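Uncharacterized protein (PDB 2Q0X) is of unknown function but adopts the alpha/beta-hydrolase fold and is probably a component of the paraflagellar rod in Trypanosoma brucei. Local coordinates at residues 52-57 / 113-118; 142-147 / 235-240; 267-270 / 274-277. All blocks are in the same frame, centred on the assembly; numbering follows the deposited sequence.

Overall arrangement
From the N terminus, contact 1 closes first: it joins the loop ahead of helix 57-64 to strand 110-115, 55 residues later. Contact 2 then links the end of strand 135-143 to the loop leading into helix 241-254, closing an 87-residue excursion that includes helices 154-170 and 200-209. Contact 3 is a local hairpin, with three residues between its segments, following strand 260-264. The three loops run in series; none nests within or crosses another. V275 of contact 3 ties them together, its CG1 4.0 Å from F54 CE1 of contact 1 and its CG2 3.5 Å from V143 CG2 of contact 2.

Contact 1: 52-57 / 113-118; sequences LSFDYF and FATSTG
F57 and F113 meet through the CE1 corners of their rings, 3.8 Å from F57 CE1 to F113 CE1; the ring centroids are 5.9 Å apart and the planes inclined at 60°. Y56 and F113 point at each other from opposite directions: Y56 OH lies at the edge of the F113 ring, in its plane, 3.7 Å from F113 CZ. Two residues further along the strand, F54 CE2 approaches T115 CG2 at 4.0 Å. F57-F113 and F54-T115 are van der Waals contacts, and Y56 adds a hydroxyl at a ring edge; the polar groups bond elsewhere, Y56 OH to H283 ND1 and T115 OG1 to E49 and W43.

One step further out, a type I turn from F54 to F57, closed by F57 N to F54 O at 3.1 Å, gathers the three aromatic residues, and F54 CB sits over one face of the F57 ring. W43 meets both F57 and F113 edge-to-face. For F113, a CG anti to the backbone N carries the ring off the strand toward the turn.

After T115 the chain bends sharply at S116, which has phi 57° and psi -136°, and G118 N bonds back to T115 O. That backbone shape, in A-T-S-T-G (114-118), where strand 110-115 gives way to helix 119-128, is consistent with the nucleophile elbow of the alpha/beta-hydrolase fold.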
ATOM      1  N   LEU A  52       6.357  -4.320   6.870  1.00 23.95           N
ATOM      2  CA  LEU A  52       6.379  -5.050   8.153  1.00 24.39           C
ATOM      3  C   LEU A  52       5.267  -6.099   8.254  1.00 24.75           C
ATOM      4  O   LEU A  52       4.663  -6.284   9.311  1.00 24.36           O
ATOM      5  CB  LEU A  52       6.325  -4.086   9.364  1.00 23.91           C
ATOM      6  CG  LEU A  52       7.545  -3.218   9.686  1.00 23.72           C
ATOM      7  CD1 LEU A  52       7.175  -2.239  10.844  1.00 23.87           C
ATOM      8  CD2 LEU A  52       8.766  -4.052  10.028  1.00 22.21           C
ATOM      9  N   SER A  53       5.025  -6.800   7.148  1.00 25.38           N
ATOM     10  CA  SER A  53       3.980  -7.837   7.083  1.00 25.88           C
ATOM     11  C   SER A  53       4.150  -8.879   8.183  1.00 25.65           C
ATOM     12  O   SER A  53       3.169  -9.377   8.735  1.00 25.36           O
ATOM     13  CB  SER A  53       4.018  -8.557   5.729  1.00 26.28           C
ATOM     14  OG  SER A  53       2.867  -9.379   5.568  1.00 27.84           O
ATOM     15  N   PHE A  54       5.403  -9.226   8.461  1.00 25.58           N
ATOM     16  CA  PHE A  54       5.729 -10.133   9.545  1.00 25.59           C
ATOM     17  C   PHE A  54       6.310  -9.349  10.696  1.00 25.26           C
ATOM     18  O   PHE A  54       7.275  -8.612  10.518  1.00 25.10           O
ATOM     19  CB  PHE A  54       6.713 -11.204   9.076  1.00 26.01           C
ATOM     20  CG  PHE A  54       6.127 -12.118   8.064  1.00 26.41           C
ATOM     21  CD1 PHE A  54       5.598 -13.342   8.436  1.00 27.33           C
ATOM     22  CD2 PHE A  54       6.043 -11.723   6.733  1.00 27.22           C
ATOM     23  CE1 PHE A  54       5.020 -14.177   7.498  1.00 27.52           C
ATOM     24  CE2 PHE A  54       5.477 -12.549   5.782  1.00 27.24           C
ATOM     25  CZ  PHE A  54       4.961 -13.783   6.172  1.00 27.78           C
ATOM     26  N   ASP A  55       5.705  -9.516  11.867  1.00 24.77           N
ATOM     27  CA  ASP A  55       6.181  -8.901  13.087  1.00 24.67           C
ATOM     28  C   ASP A  55       7.656  -9.240  13.293  1.00 24.49           C
ATOM     29  O   ASP A  55       8.434  -8.354  13.649  1.00 24.79           O
ATOM     30  CB  ASP A  55       5.322  -9.337  14.313  1.00 24.74           C
ATOM     31  CG  ASP A  55       3.934  -8.674  14.345  1.00 24.95           C
ATOM     32  OD1 ASP A  55       3.632  -7.843  13.465  1.00 25.36           O
ATOM     33  OD2 ASP A  55       3.133  -8.987  15.255  1.00 25.59           O
ATOM     34  N   TYR A  56       8.056 -10.485  13.018  1.00 24.00           N
ATOM     35  CA  TYR A  56       9.460 -10.894  13.211  1.00 23.95           C
ATOM     36  C   TYR A  56      10.511 -10.139  12.388  1.00 23.65           C
ATOM     37  O   TYR A  56      11.676 -10.178  12.733  1.00 23.76           O
ATOM     38  CB  TYR A  56       9.651 -12.423  13.088  1.00 24.05           C
ATOM     39  CG  TYR A  56       9.831 -12.952  11.682  1.00 24.46           C
ATOM     40  CD1 TYR A  56      11.050 -12.809  11.010  1.00 24.22           C
ATOM     41  CD2 TYR A  56       8.808 -13.620  11.041  1.00 23.72           C
ATOM     42  CE1 TYR A  56      11.228 -13.284   9.755  1.00 24.52           C
ATOM     43  CE2 TYR A  56       8.979 -14.096   9.772  1.00 24.95           C
ATOM     44  CZ  TYR A  56      10.195 -13.934   9.128  1.00 24.69           C
ATOM     45  OH  TYR A  56      10.380 -14.417   7.843  1.00 24.62           O
ATOM     46  N   PHE A  57      10.109  -9.463  11.315  1.00 23.30           N
ATOM     47  CA  PHE A  57      10.990  -8.557  10.577  1.00 23.02           C
ATOM     48  C   PHE A  57      11.712  -7.517  11.445  1.00 23.26           C
ATOM     49  O   PHE A  57      12.819  -7.093  11.104  1.00 22.76           O
ATOM     50  CB  PHE A  57      10.182  -7.792   9.519  1.00 22.99           C
ATOM     51  CG  PHE A  57       9.826  -8.586   8.305  1.00 22.26           C
ATOM     52  CD1 PHE A  57      10.089  -9.955   8.205  1.00 22.74           C
ATOM     53  CD2 PHE A  57       9.191  -7.955   7.242  1.00 22.72           C
ATOM     54  CE1 PHE A  57       9.751 -10.658   7.048  1.00 22.60           C
ATOM     55  CE2 PHE A  57       8.851  -8.659   6.095  1.00 22.08           C
ATOM     56  CZ  PHE A  57       9.135 -10.001   5.999  1.00 22.39           C
ATOM     57  N   PHE A 113      14.764 -11.338  -0.889  1.00 25.00           N
ATOM     58  CA  PHE A 113      13.920 -12.087   0.006  1.00 24.44           C
ATOM     59  C   PHE A 113      12.460 -11.866  -0.429  1.00 23.92           C
ATOM     60  O   PHE A 113      11.963 -10.747  -0.423  1.00 23.70           O
ATOM     61  CB  PHE A 113      14.204 -11.585   1.431  1.00 24.46           C
ATOM     62  CG  PHE A 113      13.370 -12.208   2.523  1.00 23.74           C
ATOM     63  CD1 PHE A 113      13.180 -11.515   3.705  1.00 23.64           C
ATOM     64  CD2 PHE A 113      12.806 -13.479   2.397  1.00 24.64           C
ATOM     65  CE1 PHE A 113      12.410 -12.044   4.741  1.00 23.75           C
ATOM     66  CE2 PHE A 113      12.050 -14.032   3.431  1.00 23.71           C
ATOM     67  CZ  PHE A 113      11.852 -13.309   4.602  1.00 24.34           C
ATOM     68  N   ALA A 114      11.789 -12.930  -0.853  1.00 23.58           N
ATOM     69  CA  ALA A 114      10.385 -12.822  -1.239  1.00 23.35           C
ATOM     70  C   ALA A 114       9.561 -13.782  -0.443  1.00 23.20           C
ATOM     71  O   ALA A 114       9.985 -14.896  -0.179  1.00 22.86           O
ATOM     72  CB  ALA A 114      10.179 -13.077  -2.721  1.00 23.23           C
ATOM     73  N   THR A 115       8.381 -13.312  -0.044  1.00 23.71           N
ATOM     74  CA  THR A 115       7.358 -14.142   0.545  1.00 23.53           C
ATOM     75  C   THR A 115       6.149 -14.149  -0.368  1.00 23.75           C
ATOM     76  O   THR A 115       5.933 -13.216  -1.141  1.00 23.17           O
ATOM     77  CB  THR A 115       6.930 -13.605   1.931  1.00 23.71           C
ATOM     78  OG1 THR A 115       6.581 -12.215   1.827  1.00 23.60           O
ATOM     79  CG2 THR A 115       8.042 -13.822   2.961  1.00 22.99           C
ATOM     80  N   SER A 116       5.352 -15.210  -0.257  1.00 24.23           N
ATOM     81  CA  SER A 116       4.058 -15.302  -0.954  1.00 24.57           C
ATOM     82  C   SER A 116       4.198 -15.153  -2.493  1.00 24.59           C
ATOM     83  O   SER A 116       5.124 -15.717  -3.087  1.00 25.13           O
ATOM     84  CB  SER A 116       3.081 -14.273  -0.354  1.00 24.61           C
ATOM     85  OG  SER A 116       1.781 -14.478  -0.849  1.00 24.72           O
ATOM     86  N   THR A 117       3.320 -14.379  -3.140  1.00 24.68           N
ATOM     87  CA  THR A 117       3.433 -14.153  -4.594  1.00 24.41           C
ATOM     88  C   THR A 117       4.573 -13.191  -5.023  1.00 24.52           C
ATOM     89  O   THR A 117       4.763 -12.944  -6.226  1.00 23.86           O
ATOM     90  CB  THR A 117       2.093 -13.691  -5.189  1.00 24.55           C
ATOM     91  OG1 THR A 117       1.731 -12.405  -4.668  1.00 24.72           O
ATOM     92  CG2 THR A 117       0.960 -14.744  -4.919  1.00 24.20           C
ATOM     93  N   GLY A 118       5.326 -12.656  -4.045  1.00 24.48           N
ATOM     94  CA  GLY A 118       6.534 -11.889  -4.312  1.00 24.31           C
ATOM     95  C   GLY A 118       7.594 -12.721  -5.002  1.00 24.45           C
ATOM     96  O   GLY A 118       8.413 -12.201  -5.768  1.00 23.91           O
TER

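Contact 2: 142-147 / 235-240; sequences GVVCDP and VQYKPS
Y237 lays its ring flat against the peptide joining C145 to D146. D146 N stands 3.5 Å above the ring plane, over its centre, while C145 C lies over the same face nearer the rim, 3.6 Å from Y237 CE2. The opposite face is backed by P239 CD, so the ring is sandwiched between a peptide unit and a proline of its own loop. Y237 holds CG trans to its backbone N (chi1 -179°), which extends the ring toward 142-147.

The D146 side chain crosses that of Y237 at about a right angle. Its CB is 3.6 Å from Y237 CE1, and its carboxylate plane is turned 34° from the ring; OD1 bonds to E148 N. P147 CD is 3.9 Å from Y237 OH, and along the CE2 side V144 CG2 is a looser 4.4 Å from Y237 CE2.

Y237 OH bonds to W205 NE1 of helix 200-209, which also packs on V144 and P147. The contact joins the loops following strands 135-143 and 227-232, parallel neighbours in the main sheet. The chemistry is divided: ring-on-peptide stacking, probably dominated by dispersion, joins the segments, while the Y237 hydroxyl ties its loop to helix 200-209.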
ATOM      1  N   GLY A 142       7.491 -19.987   0.877  1.00 25.09           N
ATOM      2  CA  GLY A 142       6.173 -20.345   0.411  1.00 25.25           C
ATOM      3  C   GLY A 142       5.472 -21.381   1.255  1.00 25.49           C
ATOM      4  O   GLY A 142       6.103 -22.240   1.888  1.00 25.89           O
ATOM      5  N   VAL A 143       4.148 -21.280   1.258  1.00 25.53           N
ATOM      6  CA  VAL A 143       3.272 -22.303   1.805  1.00 25.43           C
ATOM      7  C   VAL A 143       2.855 -23.196   0.661  1.00 25.48           C
ATOM      8  O   VAL A 143       2.420 -22.723  -0.377  1.00 25.46           O
ATOM      9  CB  VAL A 143       2.016 -21.702   2.431  1.00 25.46           C
ATOM     10  CG1 VAL A 143       1.104 -22.833   2.997  1.00 25.18           C
ATOM     11  CG2 VAL A 143       2.401 -20.647   3.501  1.00 25.37           C
ATOM     12  N   VAL A 144       2.978 -24.496   0.856  1.00 25.71           N
ATOM     13  CA  VAL A 144       2.654 -25.459  -0.194  1.00 26.01           C
ATOM     14  C   VAL A 144       1.495 -26.353   0.258  1.00 26.23           C
ATOM     15  O   VAL A 144       1.277 -26.530   1.452  1.00 25.77           O
ATOM     16  CB  VAL A 144       3.880 -26.325  -0.549  1.00 25.62           C
ATOM     17  CG1 VAL A 144       4.959 -25.460  -1.132  1.00 25.68           C
ATOM     18  CG2 VAL A 144       4.403 -27.079   0.694  1.00 25.56           C
ATOM     19  N   CYS A 145       0.769 -26.894  -0.717  1.00 26.62           N
ATOM     20  CA  CYS A 145      -0.281 -27.879  -0.476  1.00 27.01           C
ATOM     21  C   CYS A 145      -0.073 -29.122  -1.366  1.00 27.57           C
ATOM     22  O   CYS A 145       0.829 -29.165  -2.195  1.00 27.78           O
ATOM     23  CB  CYS A 145      -1.639 -27.245  -0.750  1.00 26.76           C
ATOM     24  SG  CYS A 145      -1.883 -26.752  -2.463  1.00 26.87           S
ATOM     25  N   ASP A 146      -0.917 -30.131  -1.189  1.00 28.41           N
ATOM     26  CA  ASP A 146      -0.915 -31.303  -2.057  1.00 29.01           C
ATOM     27  C   ASP A 146      -1.182 -30.872  -3.505  1.00 29.48           C
ATOM     28  O   ASP A 146      -2.162 -30.202  -3.756  1.00 29.45           O
ATOM     29  CB  ASP A 146      -1.977 -32.311  -1.591  1.00 29.09           C
ATOM     30  CG  ASP A 146      -1.839 -33.681  -2.253  1.00 29.29           C
ATOM     31  OD1 ASP A 146      -1.390 -33.786  -3.416  1.00 28.99           O
ATOM     32  OD2 ASP A 146      -2.190 -34.677  -1.595  1.00 30.90           O
ATOM     33  N   PRO A 147      -0.298 -31.247  -4.455  1.00 30.25           N
ATOM     34  CA  PRO A 147      -0.502 -30.923  -5.876  1.00 30.72           C
ATOM     35  C   PRO A 147      -1.820 -31.427  -6.468  1.00 31.49           C
ATOM     36  O   PRO A 147      -2.306 -30.854  -7.449  1.00 31.21           O
ATOM     37  CB  PRO A 147       0.677 -31.610  -6.567  1.00 30.61           C
ATOM     38  CG  PRO A 147       1.705 -31.749  -5.528  1.00 30.51           C
ATOM     39  CD  PRO A 147       0.978 -31.962  -4.242  1.00 30.30           C
ATOM     40  N   VAL A 235      -1.120 -27.958   8.808  1.00 32.37           N
ATOM     41  CA  VAL A 235      -0.902 -29.198   9.556  1.00 32.53           C
ATOM     42  C   VAL A 235      -1.596 -30.437   8.954  1.00 32.62           C
ATOM     43  O   VAL A 235      -1.171 -31.565   9.198  1.00 32.65           O
ATOM     44  CB  VAL A 235      -1.338 -29.012  11.055  1.00 32.62           C
ATOM     45  CG1 VAL A 235      -2.831 -28.661  11.168  1.00 32.53           C
ATOM     46  CG2 VAL A 235      -1.005 -30.251  11.892  1.00 32.64           C
ATOM     47  N   GLN A 236      -2.658 -30.221   8.177  1.00 32.71           N
ATOM     48  CA  GLN A 236      -3.435 -31.310   7.576  1.00 32.60           C
ATOM     49  C   GLN A 236      -2.698 -31.945   6.406  1.00 32.64           C
ATOM     50  O   GLN A 236      -2.987 -33.072   6.027  1.00 32.68           O
ATOM     51  CB  GLN A 236      -4.792 -30.793   7.096  1.00 32.62           C
ATOM     52  N   TYR A 237      -1.753 -31.213   5.821  1.00 32.67           N
ATOM     53  CA  TYR A 237      -0.955 -31.742   4.726  1.00 32.61           C
ATOM     54  C   TYR A 237       0.308 -32.421   5.273  1.00 32.74           C
ATOM     55  O   TYR A 237       1.096 -31.814   5.985  1.00 32.54           O
ATOM     56  CB  TYR A 237      -0.627 -30.636   3.724  1.00 32.38           C
ATOM     57  CG  TYR A 237       0.186 -31.113   2.555  1.00 32.28           C
ATOM     58  CD1 TYR A 237      -0.134 -32.303   1.897  1.00 32.00           C
ATOM     59  CD2 TYR A 237       1.277 -30.372   2.095  1.00 31.93           C
ATOM     60  CE1 TYR A 237       0.614 -32.745   0.822  1.00 32.19           C
ATOM     61  CE2 TYR A 237       2.029 -30.810   1.022  1.00 32.18           C
ATOM     62  CZ  TYR A 237       1.698 -31.995   0.398  1.00 31.78           C
ATOM     63  OH  TYR A 237       2.434 -32.411  -0.654  1.00 32.01           O
ATOM     64  N   LYS A 238       0.463 -33.700   4.959  1.00 33.16           N
ATOM     65  CA  LYS A 238       1.549 -34.510   5.487  1.00 33.56           C
ATOM     66  C   LYS A 238       2.383 -35.040   4.320  1.00 33.86           C
ATOM     67  O   LYS A 238       2.143 -36.149   3.838  1.00 33.88           O
ATOM     68  CB  LYS A 238       0.990 -35.673   6.308  1.00 33.54           C
ATOM     69  CG  LYS A 238       0.152 -35.253   7.520  1.00 33.80           C
ATOM     70  N   PRO A 239       3.353 -34.240   3.845  1.00 34.32           N
ATOM     71  CA  PRO A 239       4.217 -34.736   2.764  1.00 34.66           C
ATOM     72  C   PRO A 239       5.090 -35.890   3.244  1.00 34.98           C
ATOM     73  O   PRO A 239       5.746 -35.779   4.288  1.00 35.19           O
ATOM     74  CB  PRO A 239       5.070 -33.524   2.390  1.00 34.72           C
ATOM     75  CG  PRO A 239       4.971 -32.584   3.539  1.00 34.70           C
ATOM     76  CD  PRO A 239       3.690 -32.868   4.252  1.00 34.24           C
ATOM     77  N   SER A 240       5.071 -36.991   2.490  1.00 35.07           N
ATOM     78  CA  SER A 240       5.864 -38.172   2.793  1.00 35.03           C
ATOM     79  C   SER A 240       7.355 -37.895   2.726  1.00 35.16           C
ATOM     80  O   SER A 240       7.793 -36.886   2.150  1.00 35.26           O
ATOM     81  CB  SER A 240       5.515 -39.291   1.818  1.00 35.08           C
ATOM     82  OG  SER A 240       5.578 -38.839   0.481  1.00 34.68           O
TER

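Contact 3: 267-270 / 274-277; sequences DTCD and RVLK
T268 is gripped at both of its backbone polar atoms. Its N donates to K277 O at 2.7 Å, and its O accepts two bonds, from L276 N at 2.7 Å and from K277 N at 3.1 Å. Two consecutive residues facing one partner make a classic beta bulge, and the register accordingly shifts by one between the T268-K277 hydrogen-bonded pair and the C269-V275 non-hydrogen-bonded pair.

Nearer the turn, D270 and R274 bond to each other twice. D270 N reaches R274 O at 3.1 Å, and R274 N returns a bond to D270 OD1 on its syn side, the donor standing 35° out of the carboxylate plane. The D270 carboxylate can turn back over the R274 backbone because its CG lies between the backbone N and the carbonyl carbon (chi1 67°). OD1 also accepts from L272 N within the turn. The R274 guanidinium leads away, so any attraction to the D270 carboxylate is probably only long-range, with D270 OD2 4.5 Å from R274 NE and no salt bridge.

Packing completes the hairpin. C269 SG lies 4.2 Å from V275 CG2 on the face turned to strand 135-143, where V143 touches both residues. L276 CD1 rests 4.0 Å from D270 CB, and Y25 of the second subunit packs on L276 and R274. D267, just before the bulge, bonds to H141 through OD2 and to H283 through OD1. Backbone bonds thus set this short hairpin's shape, while two aspartate carboxylates secure its ends: D270 at the turn, D267 at the core.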
ATOM      1  N   ASP A 267       5.334 -22.963  10.632  1.00 33.32           N
ATOM      2  CA  ASP A 267       4.391 -21.861  10.495  1.00 33.18           C
ATOM      3  C   ASP A 267       2.977 -22.376  10.675  1.00 33.16           C
ATOM      4  O   ASP A 267       2.655 -23.454  10.214  1.00 33.27           O
ATOM      5  CB  ASP A 267       4.499 -21.246   9.091  1.00 33.36           C
ATOM      6  CG  ASP A 267       5.840 -20.578   8.836  1.00 32.78           C
ATOM      7  OD1 ASP A 267       6.623 -20.392   9.782  1.00 32.91           O
ATOM      8  OD2 ASP A 267       6.110 -20.237   7.680  1.00 33.99           O
ATOM      9  N   THR A 268       2.129 -21.607  11.340  1.00 32.96           N
ATOM     10  CA  THR A 268       0.701 -21.908  11.340  1.00 32.82           C
ATOM     11  C   THR A 268       0.100 -21.291  10.071  1.00 32.85           C
ATOM     12  O   THR A 268       0.239 -20.090   9.824  1.00 32.74           O
ATOM     13  CB  THR A 268       0.026 -21.378  12.597  1.00 32.77           C
ATOM     14  OG1 THR A 268       0.769 -21.831  13.733  1.00 32.00           O
ATOM     15  CG2 THR A 268      -1.426 -21.855  12.677  1.00 32.96           C
ATOM     16  N   CYS A 269      -0.524 -22.137   9.255  1.00 32.85           N
ATOM     17  CA  CYS A 269      -1.096 -21.728   7.981  1.00 32.79           C
ATOM     18  C   CYS A 269      -2.558 -22.120   7.917  1.00 32.75           C
ATOM     19  O   CYS A 269      -2.945 -23.143   8.472  1.00 32.98           O
ATOM     20  CB  CYS A 269      -0.335 -22.394   6.834  1.00 32.68           C
ATOM     21  SG  CYS A 269       1.470 -22.195   6.923  1.00 32.58           S
ATOM     22  N   ASP A 270      -3.381 -21.322   7.246  1.00 32.54           N
ATOM     23  CA  ASP A 270      -4.760 -21.747   7.020  1.00 32.43           C
ATOM     24  C   ASP A 270      -4.786 -22.715   5.833  1.00 32.53           C
ATOM     25  O   ASP A 270      -3.734 -23.215   5.430  1.00 32.76           O
ATOM     26  CB  ASP A 270      -5.715 -20.544   6.875  1.00 32.46           C
ATOM     27  CG  ASP A 270      -5.460 -19.719   5.631  1.00 32.30           C
ATOM     28  OD1 ASP A 270      -4.684 -20.141   4.773  1.00 30.97           O
ATOM     29  OD2 ASP A 270      -6.060 -18.634   5.515  1.00 32.96           O
ATOM     30  N   ARG A 274      -1.999 -19.322   3.394  1.00 32.44           N
ATOM     31  CA  ARG A 274      -1.630 -18.084   4.036  1.00 32.91           C
ATOM     32  C   ARG A 274      -1.001 -18.364   5.402  1.00 32.48           C
ATOM     33  O   ARG A 274      -1.469 -19.205   6.142  1.00 32.24           O
ATOM     34  CB  ARG A 274      -2.875 -17.210   4.183  1.00 33.67           C
ATOM     35  CG  ARG A 274      -3.581 -16.960   2.835  1.00 35.67           C
ATOM     36  CD  ARG A 274      -3.797 -15.483   2.574  1.00 37.72           C
ATOM     37  NE  ARG A 274      -5.182 -15.082   2.818  1.00 38.45           N
ATOM     38  CZ  ARG A 274      -5.601 -13.823   2.930  1.00 38.63           C
ATOM     39  NH1 ARG A 274      -4.750 -12.800   2.861  1.00 39.13           N
ATOM     40  NH2 ARG A 274      -6.887 -13.588   3.129  1.00 39.01           N
ATOM     41  N   VAL A 275       0.079 -17.669   5.718  1.00 32.35           N
ATOM     42  CA  VAL A 275       0.708 -17.813   7.018  1.00 32.46           C
ATOM     43  C   VAL A 275      -0.098 -16.991   8.030  1.00 32.91           C
ATOM     44  O   VAL A 275      -0.291 -15.779   7.863  1.00 33.04           O
ATOM     45  CB  VAL A 275       2.208 -17.407   6.979  1.00 32.33           C
ATOM     46  CG1 VAL A 275       2.816 -17.400   8.370  1.00 31.70           C
ATOM     47  CG2 VAL A 275       2.970 -18.351   6.083  1.00 31.24           C
ATOM     48  N   LEU A 276      -0.617 -17.676   9.044  1.00 33.18           N
ATOM     49  CA  LEU A 276      -1.315 -17.036  10.145  1.00 33.38           C
ATOM     50  C   LEU A 276      -0.318 -16.647  11.232  1.00 33.61           C
ATOM     51  O   LEU A 276      -0.470 -15.624  11.889  1.00 33.85           O
ATOM     52  CB  LEU A 276      -2.369 -17.986  10.735  1.00 33.40           C
ATOM     53  CG  LEU A 276      -3.458 -18.482   9.777  1.00 33.34           C
ATOM     54  CD1 LEU A 276      -4.369 -19.510  10.479  1.00 33.53           C
ATOM     55  CD2 LEU A 276      -4.279 -17.313   9.223  1.00 32.82           C
ATOM     56  N   LYS A 277       0.684 -17.488  11.445  1.00 33.75           N
ATOM     57  CA  LYS A 277       1.719 -17.202  12.427  1.00 33.94           C
ATOM     58  C   LYS A 277       2.997 -17.891  11.971  1.00 33.52           C
ATOM     59  O   LYS A 277       3.020 -19.102  11.783  1.00 33.80           O
ATOM     60  CB  LYS A 277       1.296 -17.699  13.811  1.00 34.04           C
ATOM     61  CG  LYS A 277       2.210 -17.252  14.974  1.00 34.44           C
ATOM     62  CD  LYS A 277       1.700 -17.817  16.311  1.00 34.78           C
ATOM     63  CE  LYS A 277       2.758 -17.762  17.428  1.00 35.23           C
ATOM     64  NZ  LYS A 277       2.205 -18.146  18.763  1.00 35.56           N
TER